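Local atomic coordinates of putative tryptophan halogenase (Xanthomonas campestris pv. campestris, PDB entry 6Y1W), a protein that probably acts as a flavin-dependent halogenase, using reduced FAD and oxygen to place a halogen on an aromatic substrate, and was crystallised without its flavin. Residues F94-V100 with H395-R401; S65-F69 with Q355-V359. One frame throughout, in Å; residues are numbered along the deposited sequence.

Contact 1: F94-V100 with H395-R401; sequences FEHWRDV and HYHATDR. With BUD ((2S,3S)-butane-2,3-diol), chain J.
F94 lays one ring face over the imidazole of H395 as an offset stack, centroids 4.2 Å apart and planes at 21°, with H395 CE1 3.3 Å from F94 CZ near the rim. H395 also turns an edge toward the face of W97, and W97 in turn directs its own edge at the face of Y396, its CZ3 3.9 Å from Y396 CE1. Four rings thus form one aromatic cluster where the corner that the chain turns at 96-98 meets the end of helix 371-397. Both imidazole nitrogens of H395 are engaged outside the cluster, by E347 and Q452, which probably fixes the rotation of the stacked ring.

Beyond the helix end the contact is polar. T399 OG1, anti to the backbone N (chi1 -179°), donates to W97 O at 2.8 Å and accepts from R401 N in an ST turn. D400 N bonds R98 O at 2.8 Å, while R98 NE reaches D400 OD2 at 3.0 Å in a salt bridge, almost straight (168°) but entering from above the carboxylate plane. R401 NH1 donates to H96 O, and R401 NH2 binds butanediol O2 at 2.9 Å besides pairing with D403. Water-bridged D99 and D400 bring two carboxylates close, and R98 probably offsets part of that charge. Three consecutive carbonyls, H96 to R98, take side-chain or backbone donors from 399-401, fastening the corner to the chain beyond the helix.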
loop_
_atom_site.group_PDB
_atom_site.type_symbol
_atom_site.label_atom_id
_atom_site.label_comp_id
_atom_site.label_asym_id
_atom_site.label_seq_id
_atom_site.Cartn_x
_atom_site.Cartn_y
_atom_site.Cartn_z
ATOM N N PHE A 94 15.462 -13.955 -18.416
ATOM C CA PHE A 94 15.673 -15.153 -17.607
ATOM C C PHE A 94 15.773 -16.349 -18.531
ATOM O O PHE A 94 14.774 -16.767 -19.117
ATOM C CB PHE A 94 14.530 -15.336 -16.607
ATOM C CG PHE A 94 14.675 -14.446 -15.401
ATOM C CD1 PHE A 94 15.531 -14.839 -14.361
ATOM C CD2 PHE A 94 14.074 -13.194 -15.345
ATOM C CE1 PHE A 94 15.745 -13.990 -13.236
ATOM C CE2 PHE A 94 14.260 -12.354 -14.209
ATOM C CZ PHE A 94 15.115 -12.750 -13.176
ATOM N N GLU A 95 16.979 -16.873 -18.674
ATOM C CA GLU A 95 17.248 -18.009 -19.558
ATOM C C GLU A 95 17.482 -19.279 -18.745
ATOM O O GLU A 95 18.267 -19.277 -17.786
ATOM C CB GLU A 95 18.451 -17.701 -20.443
ATOM C CG GLU A 95 18.215 -16.551 -21.393
ATOM C CD GLU A 95 19.408 -16.228 -22.270
ATOM O OE1 GLU A 95 20.512 -16.738 -21.997
ATOM O OE2 GLU A 95 19.224 -15.474 -23.253
ATOM N N HIS A 96 16.779 -20.369 -19.135
ATOM C CA HIS A 96 16.979 -21.718 -18.598
ATOM C C HIS A 96 16.424 -21.877 -17.176
ATOM O O HIS A 96 16.835 -22.802 -16.457
ATOM C CB HIS A 96 18.465 -22.163 -18.606
ATOM C CG HIS A 96 19.114 -22.201 -19.967
ATOM N ND1 HIS A 96 18.699 -23.036 -20.993
ATOM C CD2 HIS A 96 20.220 -21.562 -20.423
ATOM C CE1 HIS A 96 19.491 -22.860 -22.040
ATOM N NE2 HIS A 96 20.428 -21.982 -21.716
ATOM N N TRP A 97 15.518 -20.992 -16.733
ATOM C CA TRP A 97 14.959 -21.101 -15.387
ATOM C C TRP A 97 13.739 -22.023 -15.368
ATOM O O TRP A 97 13.669 -22.953 -14.545
ATOM C CB TRP A 97 14.589 -19.696 -14.838
ATOM C CG TRP A 97 15.815 -18.896 -14.486
ATOM C CD1 TRP A 97 16.577 -18.129 -15.331
ATOM C CD2 TRP A 97 16.429 -18.788 -13.191
ATOM N NE1 TRP A 97 17.641 -17.593 -14.653
ATOM C CE2 TRP A 97 17.577 -17.971 -13.342
ATOM C CE3 TRP A 97 16.127 -19.308 -11.927
ATOM C CZ2 TRP A 97 18.425 -17.667 -12.287
ATOM C CZ3 TRP A 97 16.984 -19.025 -10.880
ATOM C CH2 TRP A 97 18.119 -18.201 -11.062
ATOM N N ARG A 98 12.766 -21.750 -16.243
ATOM C CA ARG A 98 11.590 -22.607 -16.319
ATOM C C ARG A 98 12.004 -24.039 -16.650
ATOM O O ARG A 98 11.584 -24.991 -15.989
ATOM C CB ARG A 98 10.613 -22.078 -17.366
ATOM C CG ARG A 98 9.290 -22.856 -17.308
ATOM C CD ARG A 98 8.717 -23.204 -18.632
ATOM N NE ARG A 98 7.544 -24.056 -18.438
ATOM C CZ ARG A 98 6.341 -23.755 -18.908
ATOM N NH1 ARG A 98 6.167 -22.622 -19.570
ATOM N NH2 ARG A 98 5.312 -24.570 -18.685
ATOM N N ASP A 99 12.856 -24.196 -17.660
ATOM C CA ASP A 99 13.480 -25.470 -17.974
ATOM C C ASP A 99 14.647 -25.137 -18.888
ATOM O O ASP A 99 14.767 -24.001 -19.368
ATOM C CB ASP A 99 12.492 -26.423 -18.666
ATOM C CG ASP A 99 12.863 -27.876 -18.483
ATOM O OD1 ASP A 99 14.012 -28.177 -18.047
ATOM O OD2 ASP A 99 11.965 -28.714 -18.780
ATOM N N VAL A 100 15.516 -26.126 -19.127
ATOM C CA VAL A 100 16.533 -25.941 -20.152
ATOM C C VAL A 100 15.862 -25.544 -21.448
ATOM O O VAL A 100 14.854 -26.132 -21.865
ATOM C CB VAL A 100 17.361 -27.223 -20.334
ATOM C CG1 VAL A 100 18.394 -27.032 -21.440
ATOM C CG2 VAL A 100 18.030 -27.572 -19.014
ATOM N N HIS A 395 12.031 -17.632 -7.843
ATOM C CA HIS A 395 12.806 -17.943 -9.048
ATOM C C HIS A 395 13.398 -19.351 -9.009
ATOM O O HIS A 395 13.513 -19.995 -10.057
ATOM C CB HIS A 395 13.918 -16.908 -9.219
ATOM C CG HIS A 395 13.488 -15.686 -9.975
ATOM N ND1 HIS A 395 13.033 -15.755 -11.282
ATOM C CD2 HIS A 395 13.437 -14.376 -9.618
ATOM C CE1 HIS A 395 12.732 -14.532 -11.702
ATOM N NE2 HIS A 395 12.977 -13.677 -10.720
ATOM N N TYR A 396 13.796 -19.826 -7.828
ATOM C CA TYR A 396 14.397 -21.149 -7.699
ATOM C C TYR A 396 13.347 -22.237 -7.550
ATOM O O TYR A 396 13.570 -23.363 -8.019
ATOM C CB TYR A 396 15.342 -21.192 -6.490
ATOM C CG TYR A 396 16.638 -20.472 -6.755
ATOM C CD1 TYR A 396 17.635 -21.074 -7.498
ATOM C CD2 TYR A 396 16.874 -19.184 -6.248
ATOM C CE1 TYR A 396 18.850 -20.445 -7.743
ATOM C CE2 TYR A 396 18.096 -18.544 -6.512
ATOM C CZ TYR A 396 19.070 -19.192 -7.246
ATOM O OH TYR A 396 20.286 -18.617 -7.509
ATOM N N HIS A 397 12.219 -21.935 -6.896
ATOM C CA HIS A 397 11.233 -22.970 -6.567
ATOM C C HIS A 397 10.288 -23.263 -7.714
ATOM O O HIS A 397 9.858 -24.415 -7.874
ATOM C CB HIS A 397 10.412 -22.549 -5.337
ATOM C CG HIS A 397 9.571 -23.654 -4.751
ATOM N ND1 HIS A 397 10.126 -24.828 -4.284
ATOM C CD2 HIS A 397 8.236 -23.736 -4.509
ATOM C CE1 HIS A 397 9.162 -25.589 -3.773
ATOM N NE2 HIS A 397 8.008 -24.957 -3.898
ATOM N N ALA A 398 9.930 -22.246 -8.500
ATOM C CA ALA A 398 9.023 -22.430 -9.637
ATOM C C ALA A 398 9.854 -22.871 -10.839
ATOM O O ALA A 398 10.389 -22.055 -11.587
ATOM C CB ALA A 398 8.247 -21.152 -9.914
ATOM N N THR A 399 10.012 -24.189 -11.023
ATOM C CA THR A 399 10.840 -24.653 -12.132
ATOM C C THR A 399 10.371 -26.039 -12.528
ATOM O O THR A 399 9.909 -26.805 -11.672
ATOM C CB THR A 399 12.351 -24.692 -11.806
ATOM O OG1 THR A 399 13.047 -25.147 -12.970
ATOM C CG2 THR A 399 12.659 -25.638 -10.617
ATOM N N ASP A 400 10.477 -26.338 -13.827
ATOM C CA ASP A 400 10.299 -27.699 -14.337
ATOM C C ASP A 400 11.574 -28.527 -14.248
ATOM O O ASP A 400 11.530 -29.751 -14.481
ATOM C CB ASP A 400 9.840 -27.692 -15.799
ATOM C CG ASP A 400 8.477 -27.061 -16.002
ATOM O OD1 ASP A 400 7.691 -26.917 -15.038
ATOM O OD2 ASP A 400 8.198 -26.727 -17.163
ATOM N N ARG A 401 12.693 -27.905 -13.912
ATOM C CA ARG A 401 13.977 -28.587 -13.976
ATOM C C ARG A 401 14.092 -29.662 -12.907
ATOM O O ARG A 401 13.854 -29.404 -11.721
ATOM C CB ARG A 401 15.111 -27.580 -13.833
ATOM C CG ARG A 401 15.154 -26.604 -15.026
ATOM C CD ARG A 401 16.448 -25.762 -15.018
ATOM N NE ARG A 401 17.667 -26.550 -15.235
ATOM C CZ ARG A 401 18.849 -26.018 -15.551
ATOM N NH1 ARG A 401 18.964 -24.693 -15.698
ATOM N NH2 ARG A 401 19.933 -26.795 -15.689
HETATM C C1 BUD J . 23.086 -26.223 -20.654
HETATM O O1 BUD J . 24.190 -26.900 -18.578
HETATM C C2 BUD J . 23.336 -25.953 -19.170
HETATM O O2 BUD J . 22.339 -26.080 -17.056
HETATM C C3 BUD J . 22.021 -26.056 -18.413
HETATM C C4 BUD J . 21.149 -24.827 -18.666
HETATM O O HOH W 1 5.128 -26.152 -16.033
HETATM O O HOH W 2 9.386 -27.788 -19.378
HETATM O O HOH W 3 11.861 -31.263 -16.808
#

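Contact 2: S65-F69 with Q355-V359; sequences SLVTF and QRGIV
The side chains of Q355 and F69 lie alongside each other, pointing opposite ways, with amide and ring planes only 26° apart, and this overlap organises the meeting of helices 65-73 and 350-363. The Q355 chain is extended beyond CG, which sits anti to the backbone N (chi1 164°), and this carries its amide across to the backbone of the other helix. There Q355 OE1 lies 3.2 Å from F69 CB and Q355 NE2 donates to S65 O at 2.9 Å. S65 O lies in the amide plane, yet the donor stands well above the carbonyl plane of S65. That displacement fits the second bond to the same oxygen, the helical one from F69 N at 3.0 Å, so S65 O serves two donors.

Q355 OE1 has its own partner: a water donates to it at 2.8 Å and also hydrogen-bonds S65 OG, whose hydroxyl has a further partner in H352. L66 CD1 packs beside OE1 as well. On the side of V359 and I358, the F69 ring edge meets V359 CG2 (4.2 Å from F69 CD1) and I358 CG2, and M30 of helix 25-39 touches F69, Q355 and I358.

The axes of the two short segments approach to 11.4 Å at 38°, a wide spacing bridged by side chains. Q355 NE2 also bonds a MES sulfonate, probably from the crystallisation liquor, which R356 pairs with too. This is helix packing beside the presumed flavin site: L66 lies close to I351, a predicted FAD-binding residue, and helix 25-39 begins within a glycine-rich segment, predicted to bind FAD, consistent with a Rossmann-type fold.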
loop_
_atom_site.group_PDB
_atom_site.type_symbol
_atom_site.label_atom_id
_atom_site.label_comp_id
_atom_site.label_asym_id
_atom_site.label_seq_id
_atom_site.Cartn_x
_atom_site.Cartn_y
_atom_site.Cartn_z
ATOM N N SER A 65 13.223 2.536 -8.790
ATOM C CA SER A 65 13.277 3.410 -7.620
ATOM C C SER A 65 14.493 4.336 -7.642
ATOM O O SER A 65 14.448 5.408 -7.023
ATOM C CB SER A 65 13.250 2.554 -6.351
ATOM O OG SER A 65 14.366 1.664 -6.336
ATOM N N LEU A 66 15.591 3.956 -8.310
ATOM C CA LEU A 66 16.744 4.849 -8.305
ATOM C C LEU A 66 16.451 6.114 -9.102
ATOM O O LEU A 66 17.049 7.158 -8.837
ATOM C CB LEU A 66 17.999 4.180 -8.869
ATOM C CG LEU A 66 19.317 4.907 -8.560
ATOM C CD1 LEU A 66 19.653 4.874 -7.065
ATOM C CD2 LEU A 66 20.486 4.286 -9.317
ATOM N N VAL A 67 15.576 6.032 -10.106
ATOM C CA VAL A 67 15.187 7.238 -10.839
ATOM C C VAL A 67 14.541 8.226 -9.878
ATOM O O VAL A 67 14.819 9.434 -9.896
ATOM C CB VAL A 67 14.237 6.885 -11.998
ATOM C CG1 VAL A 67 13.914 8.135 -12.829
ATOM C CG2 VAL A 67 14.837 5.821 -12.893
ATOM N N THR A 68 13.664 7.722 -9.022
ATOM C CA THR A 68 13.061 8.571 -7.998
ATOM C C THR A 68 14.098 9.114 -7.023
ATOM O O THR A 68 14.021 10.286 -6.633
ATOM C CB THR A 68 11.986 7.767 -7.269
ATOM O OG1 THR A 68 11.003 7.367 -8.225
ATOM C CG2 THR A 68 11.321 8.615 -6.168
ATOM N N PHE A 69 15.036 8.281 -6.561
ATOM C CA PHE A 69 16.098 8.765 -5.660
ATOM C C PHE A 69 16.794 10.007 -6.230
ATOM O O PHE A 69 17.038 10.998 -5.521
ATOM C CB PHE A 69 17.136 7.634 -5.451
ATOM C CG PHE A 69 18.141 7.883 -4.325
ATOM C CD1 PHE A 69 17.714 8.044 -3.013
ATOM C CD2 PHE A 69 19.515 7.907 -4.607
ATOM C CE1 PHE A 69 18.664 8.207 -1.964
ATOM C CE2 PHE A 69 20.472 8.101 -3.581
ATOM C CZ PHE A 69 20.043 8.235 -2.271
ATOM N N GLN A 355 18.869 2.376 -0.813
ATOM C CA GLN A 355 18.024 3.555 -0.947
ATOM C C GLN A 355 16.850 3.497 0.014
ATOM O O GLN A 355 16.522 4.503 0.661
ATOM C CB GLN A 355 17.508 3.666 -2.378
ATOM C CG GLN A 355 16.333 4.625 -2.508
ATOM C CD GLN A 355 15.888 4.780 -3.953
ATOM O OE1 GLN A 355 16.659 4.474 -4.900
ATOM N NE2 GLN A 355 14.673 5.306 -4.150
ATOM N N ARG A 356 16.197 2.324 0.132
ATOM C CA ARG A 356 15.055 2.249 1.058
ATOM C C ARG A 356 15.483 2.540 2.491
ATOM O O ARG A 356 14.772 3.228 3.235
ATOM C CB ARG A 356 14.385 0.870 1.005
ATOM C CG ARG A 356 13.695 0.578 -0.321
ATOM C CD ARG A 356 12.526 1.551 -0.608
ATOM N NE ARG A 356 11.597 1.520 0.510
ATOM C CZ ARG A 356 11.076 2.596 1.091
ATOM N NH1 ARG A 356 11.397 3.819 0.665
ATOM N NH2 ARG A 356 10.236 2.439 2.118
ATOM N N GLY A 357 16.618 1.995 2.915
ATOM C CA GLY A 357 17.066 2.241 4.276
ATOM C C GLY A 357 17.319 3.721 4.506
ATOM O O GLY A 357 17.031 4.249 5.584
ATOM N N ILE A 358 17.874 4.400 3.498
ATOM C CA ILE A 358 18.195 5.830 3.612
ATOM C C ILE A 358 16.913 6.666 3.614
ATOM O O ILE A 358 16.712 7.555 4.465
ATOM C CB ILE A 358 19.114 6.254 2.445
ATOM C CG1 ILE A 358 20.475 5.585 2.548
ATOM C CG2 ILE A 358 19.240 7.815 2.393
ATOM C CD1 ILE A 358 21.282 5.649 1.230
ATOM N N VAL A 359 16.060 6.440 2.619
ATOM C CA VAL A 359 14.832 7.210 2.491
ATOM C C VAL A 359 13.957 6.999 3.717
ATOM O O VAL A 359 13.375 7.951 4.254
ATOM C CB VAL A 359 14.092 6.831 1.194
ATOM C CG1 VAL A 359 12.655 7.458 1.171
ATOM C CG2 VAL A 359 14.894 7.344 0.002
HETATM O O HOH W 4 17.099 2.047 -6.127
#

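The two contacts do not touch: their centres are 30 Å apart and their nearest atoms about 16 Å. Along the chain they alternate, in the order 65-69, 94-100, 355-359 and 395-401, so each joins an early part of the family region to a late one. The late segments lie on, or run on from, consecutive helices, 350-363 and 371-397. Contact 2 sits nearer the chain centre, beside helix 25-39 and the predicted FAD-binding residues. Contact 1 is farther out, at strand 91-99 of the mixed sheet that also holds 263-268, and H395 there touches E347, a predicted tryptophan-binding residue. The pair thus probably flanks the substrate and flavin regions, contact 1 the former and contact 2 the latter.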